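Local coordinates for Rod shape-determining protein (MreC) (Helicobacter pylori, PDB 5LP5), which probably helps maintain rod cell shape by binding the penicillin-binding protein PBP2, with which it forms a core complex of bacterial cell wall synthesis, at residues C155-M160 / V208-V213. Numbering follows the deposited sequence.
Sequences CAYSVM and VFVGEV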
ATOM      1  N   CYS C 155      20.044  13.912  13.526  1.00 27.91           N
ATOM      2  CA  CYS C 155      19.100  13.658  14.594  1.00 25.93           C
ATOM      3  C   CYS C 155      17.882  12.981  14.039  1.00 24.79           C
ATOM      4  O   CYS C 155      17.169  13.560  13.229  1.00 25.55           O
ATOM      5  CB  CYS C 155      18.709  14.954  15.293  1.00 25.74           C
ATOM      6  SG  CYS C 155      17.341  14.726  16.436  1.00 25.74           S
ATOM      7  N   ALA C 156      17.658  11.748  14.470  1.00 23.95           N
ATOM      8  CA  ALA C 156      16.498  10.963  14.055  1.00 24.25           C
ATOM      9  C   ALA C 156      16.129   9.951  15.128  1.00 23.25           C
ATOM     10  O   ALA C 156      16.989   9.382  15.777  1.00 22.01           O
ATOM     11  CB  ALA C 156      16.780  10.240  12.744  1.00 25.43           C
ATOM     12  N   TYR C 157      14.832   9.738  15.322  1.00 23.19           N
ATOM     13  CA  TYR C 157      14.376   8.759  16.283  1.00 22.86           C
ATOM     14  C   TYR C 157      12.910   8.425  16.092  1.00 22.64           C
ATOM     15  O   TYR C 157      12.254   9.036  15.267  1.00 23.29           O
ATOM     16  CB  TYR C 157      14.652   9.233  17.695  1.00 23.26           C
ATOM     17  CG  TYR C 157      14.160  10.620  18.045  1.00 24.13           C
ATOM     18  CD1 TYR C 157      12.915  10.813  18.616  1.00 24.77           C
ATOM     19  CD2 TYR C 157      14.973  11.733  17.876  1.00 24.40           C
ATOM     20  CE1 TYR C 157      12.468  12.080  18.980  1.00 24.66           C
ATOM     21  CE2 TYR C 157      14.542  13.002  18.248  1.00 24.39           C
ATOM     22  CZ  TYR C 157      13.291  13.171  18.788  1.00 24.64           C
ATOM     23  OH  TYR C 157      12.901  14.436  19.169  1.00 25.56           O
ATOM     24  N   SER C 158      12.422   7.406  16.805  1.00 22.47           N
ATOM     25  CA  SER C 158      11.064   6.873  16.602  1.00 22.21           C
ATOM     26  C   SER C 158      10.034   7.512  17.523  1.00 21.95           C
ATOM     27  O   SER C 158      10.208   7.514  18.728  1.00 21.17           O
ATOM     28  CB  SER C 158      11.024   5.370  16.811  1.00 21.91           C
ATOM     29  OG  SER C 158       9.728   4.910  16.444  1.00 22.26           O
ATOM     30  N   VAL C 159       8.939   8.001  16.948  1.00 22.89           N
ATOM     31  CA  VAL C 159       7.858   8.629  17.716  1.00 22.29           C
ATOM     32  C   VAL C 159       6.487   8.021  17.387  1.00 22.83           C
ATOM     33  O   VAL C 159       6.337   7.295  16.393  1.00 23.91           O
ATOM     34  CB  VAL C 159       7.815  10.139  17.487  1.00 22.00           C
ATOM     35  CG1 VAL C 159       9.112  10.768  17.963  1.00 21.78           C
ATOM     36  CG2 VAL C 159       7.525  10.472  16.026  1.00 22.84           C
ATOM     37  N   MET C 160       5.505   8.300  18.237  1.00 23.43           N
ATOM     38  CA  MET C 160       4.115   7.858  18.034  1.00 23.55           C
ATOM     39  C   MET C 160       3.115   8.988  18.279  1.00 23.10           C
ATOM     40  O   MET C 160       3.274   9.790  19.184  1.00 20.35           O
ATOM     41  CB  MET C 160       3.779   6.667  18.936  1.00 23.48           C
ATOM     42  CG  MET C 160       3.944   6.933  20.430  1.00 22.69           C
ATOM     43  SD  MET C 160       3.810   5.385  21.320  1.00 22.47           S
ATOM     44  CE  MET C 160       3.929   5.975  23.002  1.00 22.67           C
ATOM     45  N   VAL C 208       7.906   9.947  26.208  1.00 22.32           N
ATOM     46  CA  VAL C 208       8.527  11.244  26.422  1.00 22.05           C
ATOM     47  C   VAL C 208       7.955  12.216  25.427  1.00 21.60           C
ATOM     48  O   VAL C 208       7.753  11.855  24.272  1.00 21.21           O
ATOM     49  CB  VAL C 208      10.046  11.174  26.264  1.00 21.81           C
ATOM     50  CG1 VAL C 208      10.667  12.535  26.458  1.00 21.72           C
ATOM     51  CG2 VAL C 208      10.633  10.204  27.270  1.00 22.48           C
ATOM     52  N   PHE C 209       7.690  13.444  25.850  1.00 21.85           N
ATOM     53  CA  PHE C 209       7.000  14.431  25.003  1.00 21.76           C
ATOM     54  C   PHE C 209       7.931  14.971  23.915  1.00 21.20           C
ATOM     55  O   PHE C 209       9.097  15.256  24.152  1.00 21.12           O
ATOM     56  CB  PHE C 209       6.455  15.591  25.826  1.00 22.53           C
ATOM     57  CG  PHE C 209       5.757  16.655  25.018  1.00 22.74           C
ATOM     58  CD1 PHE C 209       4.443  16.483  24.629  1.00 23.09           C
ATOM     59  CD2 PHE C 209       6.395  17.833  24.672  1.00 22.82           C
ATOM     60  CE1 PHE C 209       3.775  17.470  23.888  1.00 23.52           C
ATOM     61  CE2 PHE C 209       5.745  18.813  23.928  1.00 23.26           C
ATOM     62  CZ  PHE C 209       4.425  18.629  23.534  1.00 23.61           C
ATOM     63  N   VAL C 210       7.402  15.104  22.711  1.00 20.98           N
ATOM     64  CA  VAL C 210       8.158  15.651  21.600  1.00 21.00           C
ATOM     65  C   VAL C 210       7.551  16.952  21.109  1.00 22.04           C
ATOM     66  O   VAL C 210       8.259  17.966  21.035  1.00 21.68           O
ATOM     67  CB  VAL C 210       8.237  14.657  20.436  1.00 20.85           C
ATOM     68  CG1 VAL C 210       8.976  15.271  19.269  1.00 20.90           C
ATOM     69  CG2 VAL C 210       8.983  13.421  20.887  1.00 21.02           C
ATOM     70  N   GLY C 211       6.256  16.908  20.770  1.00 23.06           N
ATOM     71  CA  GLY C 211       5.552  18.080  20.210  1.00 24.67           C
ATOM     72  C   GLY C 211       4.119  17.790  19.824  1.00 26.22           C
ATOM     73  O   GLY C 211       3.543  16.821  20.290  1.00 27.09           O
ATOM     74  N   GLU C 212       3.544  18.641  18.992  1.00 28.58           N
ATOM     75  CA  GLU C 212       2.149  18.504  18.568  1.00 31.55           C
ATOM     76  C   GLU C 212       2.043  18.713  17.067  1.00 29.23           C
ATOM     77  O   GLU C 212       2.774  19.516  16.501  1.00 28.62           O
ATOM     78  CB  GLU C 212       1.260  19.547  19.268  1.00 37.04           C
ATOM     79  CG  GLU C 212       1.217  19.403  20.784  1.00 42.06           C
ATOM     80  CD  GLU C 212       0.533  20.532  21.519  1.00 48.43           C
ATOM     81  OE1 GLU C 212      -0.320  21.235  20.893  1.00 51.57           O
ATOM     82  OE2 GLU C 212       0.858  20.654  22.736  1.00 49.92           O
ATOM     83  N   VAL C 213       1.114  18.011  16.431  1.00 26.73           N
ATOM     84  CA  VAL C 213       0.976  18.098  14.989  1.00 25.73           C
ATOM     85  C   VAL C 213       0.411  19.462  14.600  1.00 26.48           C
ATOM     86  O   VAL C 213      -0.621  19.865  15.111  1.00 26.56           O
ATOM     87  CB  VAL C 213       0.062  16.991  14.456  1.00 24.78           C
ATOM     88  CG1 VAL C 213      -0.116  17.114  12.933  1.00 25.76           C
ATOM     89  CG2 VAL C 213       0.643  15.635  14.819  1.00 24.09           C
TER
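Inside the second of MreC's two six-stranded antiparallel barrels, strand 194-197 lies between strands 158-161 and 209-218 and is hydrogen-bonded to the backbone of the first and paired with the second, which closes the barrel. Val210 points its two methyl groups at Tyr157 and Val159, and these three buried residues make the whole contact; no hydrogen bond joins the segments. Val210 CG2 lies 4.0 Å from Val159 CG1, the two valine side chains crossing at about a right angle. The same methyl reaches the edge of the Tyr157 ring, near its plane, with CE1 4.2 Å from CG2. A Val210 chi1 of 177° splits the two methyls, sending CG1 to within 4.0 Å of Tyr157 OH while CG2 turns to Val159. That hydroxyl is hydrogen-bonded to Asn150 OD1, which gives this buried polar group a partner beside the methyl. The Tyr157 and Val210 side chains approach from opposite directions, the ring offering its edge and hydroxyl end to the methyls. The CA atoms of Val159 and Val210 are 8.0 Å apart, and both side chains also touch Val195 of the intervening strand. Phe204 meets the Tyr157 ring edge-to-face, while Ala134 of strand 134-141 touches Tyr157 and Val210, placing the contact near the junction of the two barrels. Val210 and Gly211 lie opposite Val195 in a classic beta bulge of strand 209-218, and the apolar cluster belongs to the interior of the closed antiparallel beta-barrel of the MreC core.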